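PDB 1N8V: chemosensory protein from Mamestra brassicae, which probably binds and carries long-chain, fatty-alcohol-like ligands in chemosensory signalling, and is seen here holding bromo-dodecanol within a small all-helical fold. Local coordinates for residues Asn28-Arg33 with Arg82-Lys87; His46-Ile51 with Ala86-Thr91. All blocks are in the same frame, centred on the assembly; numbering follows the deposited sequence.

Contact 1. Residues Asn28-Arg33 with Arg82-Lys87; sequences NCVMER and RELTAK. With BDD (bromo-dodecanol), chain E; BDD (bromo-dodecanol), chain C.
M31 and L84 meet at the packed centre of this contact, SD of M31 lying 3.6 Å from CD2 of L84. The methionine chain is bent at chi2 and chi3 (-59° and -62°), and the last of these bends places CE, which rests 3.8 Å from OE1 of E83 and also touches CD of K87. Deeper in, CG1 of V30 packs against the same L84 methyl, the two side chains crossing at about a right angle. Both residues also line the ligand pocket: CG2 of V30 lies 3.8 Å from the bromine of one bromo-dodecanol, and CD1 of L84 touches the last carbon of that molecule.

The solvent side is held by charge instead. R33 and E83 reach toward each other tip to tip: NH1 of R33 donates to OE2 of E83 at 2.8 Å, while NH2 of R33 donates to OE1 of E83 at 2.9 Å. The grip is end-on, yet the guanidinium and carboxylate planes stand 42° apart, so the two groups are twisted rather than coplanar. CB of M31 lies over the rim of one guanidinium face. An alanine in place of E83 would probably leave the R33 guanidinium without its charged mate and M31 CE with less cover on that side. Farther round, NZ of K87 meets OE2 of E32 from above the carboxylate plane at 3.0 Å, and a water joins the same NZ to O of M31.

E32, with positive phi, ends helix 20-30 in a Schellman motif, its N bonded to O of C29 and N of R33 to O of N28. The arrangement is a helix C-terminus packed on helix 78-88, an apolar wall of the ligand pocket rimmed by salt bridges.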
loop_
_atom_site.group_PDB
_atom_site.type_symbol
_atom_site.label_atom_id
_atom_site.label_comp_id
_atom_site.label_asym_id
_atom_site.label_seq_id
_atom_site.Cartn_x
_atom_site.Cartn_y
_atom_site.Cartn_z
ATOM N N ASN A 28 7.020 -5.490 -5.764
ATOM C CA ASN A 28 8.369 -5.287 -6.301
ATOM C C ASN A 28 8.556 -3.894 -6.890
ATOM O O ASN A 28 9.632 -3.297 -6.782
ATOM C CB ASN A 28 8.710 -6.375 -7.323
ATOM C CG ASN A 28 8.867 -7.766 -6.699
ATOM O OD1 ASN A 28 8.740 -8.808 -7.401
ATOM N ND2 ASN A 28 9.125 -7.808 -5.423
ATOM N N CYS A 29 7.495 -3.354 -7.487
ATOM C CA CYS A 29 7.561 -1.992 -8.016
ATOM C C CYS A 29 7.775 -0.977 -6.878
ATOM O O CYS A 29 8.678 -0.124 -6.917
ATOM C CB CYS A 29 6.268 -1.657 -8.761
ATOM S SG CYS A 29 5.868 0.112 -8.998
ATOM N N VAL A 30 6.930 -1.049 -5.857
ATOM C CA VAL A 30 7.000 -0.086 -4.756
ATOM C C VAL A 30 8.277 -0.259 -3.946
ATOM O O VAL A 30 8.794 0.705 -3.392
ATOM C CB VAL A 30 5.715 -0.184 -3.885
ATOM C CG1 VAL A 30 5.812 0.621 -2.636
ATOM C CG2 VAL A 30 4.518 0.261 -4.679
ATOM N N MET A 31 8.819 -1.480 -3.904
ATOM C CA MET A 31 10.089 -1.721 -3.211
ATOM C C MET A 31 11.306 -1.343 -4.089
ATOM O O MET A 31 12.445 -1.522 -3.676
ATOM C CB MET A 31 10.215 -3.189 -2.787
ATOM C CG MET A 31 9.329 -3.559 -1.633
ATOM S SD MET A 31 9.564 -2.635 -0.095
ATOM C CE MET A 31 11.290 -3.098 0.260
ATOM N N GLU A 32 11.060 -0.805 -5.286
ATOM C CA GLU A 32 12.121 -0.347 -6.192
ATOM C C GLU A 32 13.097 -1.456 -6.620
ATOM O O GLU A 32 14.319 -1.247 -6.702
ATOM C CB GLU A 32 12.835 0.877 -5.588
ATOM C CG GLU A 32 11.892 2.046 -5.237
ATOM C CD GLU A 32 12.604 3.365 -4.928
ATOM O OE1 GLU A 32 13.302 3.889 -5.840
ATOM O OE2 GLU A 32 12.454 3.901 -3.802
ATOM N N ARG A 33 12.533 -2.625 -6.908
ATOM C CA ARG A 33 13.317 -3.769 -7.385
ATOM C C ARG A 33 12.670 -4.488 -8.578
ATOM O O ARG A 33 13.170 -5.525 -9.015
ATOM C CB ARG A 33 13.581 -4.755 -6.252
ATOM C CG ARG A 33 12.356 -5.363 -5.635
ATOM C CD ARG A 33 12.674 -6.488 -4.638
ATOM N NE ARG A 33 11.469 -7.037 -4.026
ATOM C CZ ARG A 33 11.184 -7.048 -2.723
ATOM N NH1 ARG A 33 10.051 -7.597 -2.324
ATOM N NH2 ARG A 33 12.002 -6.532 -1.817
ATOM N N ARG A 82 6.430 -6.270 6.592
ATOM C CA ARG A 82 7.609 -5.783 7.288
ATOM C C ARG A 82 8.587 -4.995 6.411
ATOM O O ARG A 82 9.154 -3.980 6.864
ATOM C CB ARG A 82 8.274 -6.905 8.047
ATOM C CG ARG A 82 7.406 -7.231 9.223
ATOM C CD ARG A 82 7.978 -8.269 10.068
ATOM N NE ARG A 82 7.166 -8.493 11.246
ATOM C CZ ARG A 82 7.571 -9.181 12.291
ATOM N NH1 ARG A 82 6.760 -9.345 13.321
ATOM N NH2 ARG A 82 8.793 -9.678 12.314
ATOM N N GLU A 83 8.801 -5.448 5.186
ATOM C CA GLU A 83 9.737 -4.740 4.338
ATOM C C GLU A 83 9.163 -3.416 3.895
ATOM O O GLU A 83 9.900 -2.421 3.779
ATOM C CB GLU A 83 10.207 -5.576 3.132
ATOM C CG GLU A 83 9.171 -5.863 2.076
ATOM C CD GLU A 83 9.721 -6.745 0.980
ATOM O OE1 GLU A 83 10.969 -6.818 0.877
ATOM O OE2 GLU A 83 8.938 -7.350 0.236
ATOM N N LEU A 84 7.845 -3.350 3.675
ATOM C CA LEU A 84 7.226 -2.098 3.247
ATOM C C LEU A 84 7.216 -1.052 4.354
ATOM O O LEU A 84 7.552 0.101 4.143
ATOM C CB LEU A 84 5.796 -2.354 2.754
ATOM C CG LEU A 84 5.667 -2.985 1.379
ATOM C CD1 LEU A 84 4.245 -3.463 1.159
ATOM C CD2 LEU A 84 6.026 -1.995 0.312
ATOM N N THR A 85 6.787 -1.447 5.547
ATOM C CA THR A 85 6.757 -0.475 6.653
ATOM C C THR A 85 8.192 -0.029 7.024
ATOM O O THR A 85 8.421 1.134 7.331
ATOM C CB THR A 85 5.919 -0.989 7.832
ATOM O OG1 THR A 85 5.681 0.082 8.776
ATOM C CG2 THR A 85 6.616 -2.120 8.582
ATOM N N ALA A 86 9.161 -0.932 6.950
ATOM C CA ALA A 86 10.541 -0.552 7.226
ATOM C C ALA A 86 11.095 0.453 6.212
ATOM O O ALA A 86 11.844 1.361 6.588
ATOM C CB ALA A 86 11.462 -1.775 7.322
ATOM N N LYS A 87 10.758 0.286 4.935
ATOM C CA LYS A 87 11.272 1.180 3.912
ATOM C C LYS A 87 10.581 2.542 3.933
ATOM O O LYS A 87 11.233 3.594 3.895
ATOM C CB LYS A 87 11.135 0.540 2.517
ATOM C CG LYS A 87 11.520 1.490 1.363
ATOM C CD LYS A 87 11.544 0.763 0.029
ATOM C CE LYS A 87 11.653 1.733 -1.144
ATOM N NZ LYS A 87 12.987 2.375 -1.217
HETATM O O1 BDD E . 3.687 1.858 8.558
HETATM C C1 BDD E . 2.872 2.184 7.431
HETATM C C2 BDD E . 3.355 1.436 6.181
HETATM C C3 BDD E . 2.337 1.596 5.055
HETATM C C4 BDD E . 2.683 0.792 3.798
HETATM C C5 BDD E . 1.407 0.255 3.138
HETATM C C6 BDD E . 1.296 0.596 1.662
HETATM C C7 BDD E . 0.011 0.044 1.036
HETATM C C8 BDD E . -0.758 1.105 0.281
HETATM C C9 BDD E . -1.840 0.509 -0.608
HETATM C C10 BDD E . -2.613 1.594 -1.362
HETATM C C11 BDD E . -4.052 1.230 -1.740
HETATM C C12 BDD E . -5.002 2.453 -1.953
HETATM BR BR BDD E . -6.010 2.060 -3.151
HETATM O O1 BDD C . -7.374 3.050 -5.146
HETATM C C1 BDD C . -6.558 2.209 -5.948
HETATM C C2 BDD C . -5.416 3.021 -6.551
HETATM C C3 BDD C . -4.092 2.282 -6.416
HETATM C C4 BDD C . -3.877 1.283 -7.544
HETATM C C5 BDD C . -2.746 0.321 -7.195
HETATM C C6 BDD C . -3.241 -0.873 -6.374
HETATM C C7 BDD C . -2.098 -1.671 -5.747
HETATM C C8 BDD C . -2.563 -2.495 -4.545
HETATM C C9 BDD C . -1.477 -3.465 -4.093
HETATM C C10 BDD C . -0.441 -2.793 -3.203
HETATM C C11 BDD C . 0.580 -3.775 -2.656
HETATM C C12 BDD C . 1.562 -3.109 -1.695
HETATM BR BR BDD C . 2.722 -2.304 -2.502
HETATM O O HOH W 1 14.398 -0.125 -2.007
#

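Contact 2. Residues His46-Ile51 with Ala86-Thr91. With BDD (bromo-dodecanol), chain E; BDD (bromo-dodecanol), chain D.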
loop_
_atom_site.group_PDB
_atom_site.type_symbol
_atom_site.label_atom_id
_atom_site.label_comp_id
_atom_site.label_asym_id
_atom_site.label_seq_id
_atom_site.Cartn_x
_atom_site.Cartn_y
_atom_site.Cartn_z
ATOM N N HIS A 46 3.550 8.433 -4.611
ATOM C CA HIS A 46 2.766 9.139 -3.595
ATOM C C HIS A 46 2.784 8.498 -2.231
ATOM O O HIS A 46 2.298 9.103 -1.265
ATOM C CB HIS A 46 1.325 9.358 -4.110
ATOM C CG HIS A 46 1.294 10.234 -5.311
ATOM N ND1 HIS A 46 1.519 9.751 -6.581
ATOM C CD2 HIS A 46 1.216 11.576 -5.430
ATOM C CE1 HIS A 46 1.527 10.757 -7.437
ATOM N NE2 HIS A 46 1.334 11.876 -6.768
ATOM N N LEU A 47 3.344 7.304 -2.081
ATOM C CA LEU A 47 3.298 6.604 -0.806
ATOM C C LEU A 47 4.039 7.320 0.326
ATOM O O LEU A 47 3.513 7.451 1.450
ATOM C CB LEU A 47 3.839 5.159 -0.966
ATOM C CG LEU A 47 3.819 4.260 0.273
ATOM C CD1 LEU A 47 2.449 4.225 0.927
ATOM C CD2 LEU A 47 4.259 2.865 -0.088
ATOM N N GLN A 48 5.244 7.811 0.058
ATOM C CA GLN A 48 5.996 8.502 1.106
ATOM C C GLN A 48 5.216 9.718 1.623
ATOM O O GLN A 48 5.102 9.941 2.855
ATOM C CB GLN A 48 7.365 8.957 0.619
ATOM C CG GLN A 48 8.293 9.351 1.737
ATOM C CD GLN A 48 8.568 8.197 2.654
ATOM O OE1 GLN A 48 9.174 7.206 2.230
ATOM N NE2 GLN A 48 8.126 8.299 3.893
ATOM N N ASP A 49 4.693 10.514 0.696
ATOM C CA ASP A 49 3.915 11.698 1.045
ATOM C C ASP A 49 2.731 11.305 1.924
ATOM O O ASP A 49 2.428 11.964 2.930
ATOM C CB ASP A 49 3.423 12.426 -0.215
ATOM C CG ASP A 49 2.631 13.669 0.099
ATOM O OD1 ASP A 49 3.219 14.701 0.484
ATOM O OD2 ASP A 49 1.393 13.671 -0.018
ATOM N N ALA A 50 2.020 10.246 1.571
ATOM C CA ALA A 50 0.839 9.838 2.324
ATOM C C ALA A 50 1.210 9.420 3.743
ATOM O O ALA A 50 0.429 9.622 4.683
ATOM C CB ALA A 50 0.124 8.731 1.612
ATOM N N ILE A 51 2.386 8.836 3.910
ATOM C CA ILE A 51 2.885 8.457 5.243
ATOM C C ILE A 51 3.188 9.688 6.076
ATOM O O ILE A 51 2.918 9.728 7.303
ATOM C CB ILE A 51 4.168 7.589 5.097
ATOM C CG1 ILE A 51 3.803 6.251 4.485
ATOM C CG2 ILE A 51 4.901 7.397 6.452
ATOM C CD1 ILE A 51 2.888 5.486 5.266
ATOM N N ALA A 86 9.161 -0.932 6.950
ATOM C CA ALA A 86 10.541 -0.552 7.226
ATOM C C ALA A 86 11.095 0.453 6.212
ATOM O O ALA A 86 11.844 1.361 6.588
ATOM C CB ALA A 86 11.462 -1.775 7.322
ATOM N N LYS A 87 10.758 0.286 4.935
ATOM C CA LYS A 87 11.272 1.180 3.912
ATOM C C LYS A 87 10.581 2.542 3.933
ATOM O O LYS A 87 11.233 3.594 3.895
ATOM C CB LYS A 87 11.135 0.540 2.517
ATOM C CG LYS A 87 11.520 1.490 1.363
ATOM C CD LYS A 87 11.544 0.763 0.029
ATOM C CE LYS A 87 11.653 1.733 -1.144
ATOM N NZ LYS A 87 12.987 2.375 -1.217
ATOM N N TYR A 88 9.249 2.528 3.946
ATOM C CA TYR A 88 8.471 3.773 3.837
ATOM C C TYR A 88 8.128 4.456 5.165
ATOM O O TYR A 88 7.797 5.635 5.180
ATOM C CB TYR A 88 7.188 3.498 3.031
ATOM C CG TYR A 88 7.468 3.388 1.537
ATOM C CD1 TYR A 88 7.509 4.516 0.745
ATOM C CD2 TYR A 88 7.700 2.161 0.933
ATOM C CE1 TYR A 88 7.779 4.433 -0.607
ATOM C CE2 TYR A 88 7.976 2.061 -0.407
ATOM C CZ TYR A 88 8.000 3.204 -1.183
ATOM O OH TYR A 88 8.261 3.145 -2.548
ATOM N N ASP A 89 8.190 3.727 6.272
ATOM C CA ASP A 89 7.869 4.301 7.590
ATOM C C ASP A 89 8.947 3.888 8.593
ATOM O O ASP A 89 8.644 3.263 9.596
ATOM C CB ASP A 89 6.482 3.808 8.007
ATOM C CG ASP A 89 5.891 4.539 9.192
ATOM O OD1 ASP A 89 6.435 5.585 9.655
ATOM O OD2 ASP A 89 4.845 4.081 9.732
ATOM N N PRO A 90 10.204 4.263 8.335
ATOM C CA PRO A 90 11.328 3.804 9.165
ATOM C C PRO A 90 11.259 4.260 10.612
ATOM O O PRO A 90 11.869 3.588 11.453
ATOM C CB PRO A 90 12.555 4.409 8.448
ATOM C CG PRO A 90 12.020 5.563 7.747
ATOM C CD PRO A 90 10.683 5.093 7.214
ATOM N N THR A 91 10.563 5.343 10.923
ATOM C CA THR A 91 10.456 5.748 12.328
ATOM C C THR A 91 9.200 5.159 12.974
ATOM O O THR A 91 8.905 5.450 14.151
ATOM C CB THR A 91 10.458 7.284 12.505
ATOM O OG1 THR A 91 9.280 7.847 11.941
ATOM C CG2 THR A 91 11.648 7.929 11.787
HETATM O O1 BDD E . 3.687 1.858 8.558
HETATM C C1 BDD E . 2.872 2.184 7.431
HETATM C C2 BDD E . 3.355 1.436 6.181
HETATM C C3 BDD E . 2.337 1.596 5.055
HETATM C C4 BDD E . 2.683 0.792 3.798
HETATM C C5 BDD E . 1.407 0.255 3.138
HETATM C C6 BDD E . 1.296 0.596 1.662
HETATM C C7 BDD E . 0.011 0.044 1.036
HETATM C C8 BDD E . -0.758 1.105 0.281
HETATM C C9 BDD E . -1.840 0.509 -0.608
HETATM C C10 BDD E . -2.613 1.594 -1.362
HETATM C C11 BDD E . -4.052 1.230 -1.740
HETATM C C12 BDD E . -5.002 2.453 -1.953
HETATM BR BR BDD E . -6.010 2.060 -3.151
HETATM O O1 BDD D . -1.942 6.644 7.336
HETATM C C1 BDD D . -0.880 6.349 6.436
HETATM C C2 BDD D . -1.488 5.868 5.121
HETATM C C3 BDD D . -0.714 4.685 4.537
HETATM C C4 BDD D . -1.245 4.267 3.170
HETATM C C5 BDD D . -1.231 5.398 2.151
HETATM C C6 BDD D . -1.790 4.999 0.790
HETATM C C7 BDD D . -1.501 6.072 -0.264
HETATM C C8 BDD D . -2.295 5.874 -1.550
HETATM C C9 BDD D . -1.770 6.729 -2.701
HETATM C C10 BDD D . -2.680 6.641 -3.935
HETATM C C11 BDD D . -2.092 7.245 -5.212
HETATM C C12 BDD D . -2.818 6.781 -6.508
HETATM BR BR BDD D . -2.297 5.390 -7.219
HETATM O O HOH W 2 11.257 6.407 3.697
#
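With CG of L47 anti to its backbone N (chi1 -178°) and CG of Y88 beside its own N (chi1 -76°), the leucine branch and the tyrosine ring come together. CD2 of L47 sits 3.5 Å above the centre of the Y88 ring, only 7° off the ring normal, which makes this a CH-pi contact over the face. The other methyl, CD1 of L47, turns to the ligand side and lies 3.9 Å from C6 of a bromo-dodecanol. The hydroxyl of Y88 is hydrogen-bonded to V30 O.

The bend at chi2 turns CD of Q48 toward Y88, and NE2 of Q48 donates to O of Y88 in a moderately bent 3.0 Å bond. Its OE1 takes a water that also donates to O of K87, and lies 3.5 Å from CD1 of Y88. Two carbonyls near the end of helix 78-88 thus find partners on helix 38-53, one directly, the other through a water.

CG2 of I51 packs at 3.6 Å from O of Y88 and also touches the D89 carboxylate, while its CD1 reaches two ligand molecules. O1 of the bromo-dodecanol that L47 touches donates to OD2 of D89 at 2.8 Å, and N93 N and W94 N bond the same carboxylate, probably fixing its orientation. Apolar L47 and I51 along the alkyl chain, with D89 at the hydroxyl, form part of a pocket consistent with long-chain amphiphile binding in this insect chemosensory (OS-D) family.

From the N terminus, the chain first reaches 28-33 at the end of helix 20-30, then 46-51 on helix 38-53, and returns to both through helix 78-88 and the turn after it. Contact 1 closes a loop of 48 intervening residues and contact 2 one of 34. Contact 2 starts later and runs past the end of contact 1, sharing A86 and K87, so the loops are staggered, not strictly nested. Their centres lie 10 Å apart, and CG1 of V30 packs on CD2 of L47. Together they tie helices 20-30, 38-53 and 78-88 beside the bromo-dodecanols; the molecule both touch is met by T85 in contact 1 and by L47, I51 and D89 in contact 2.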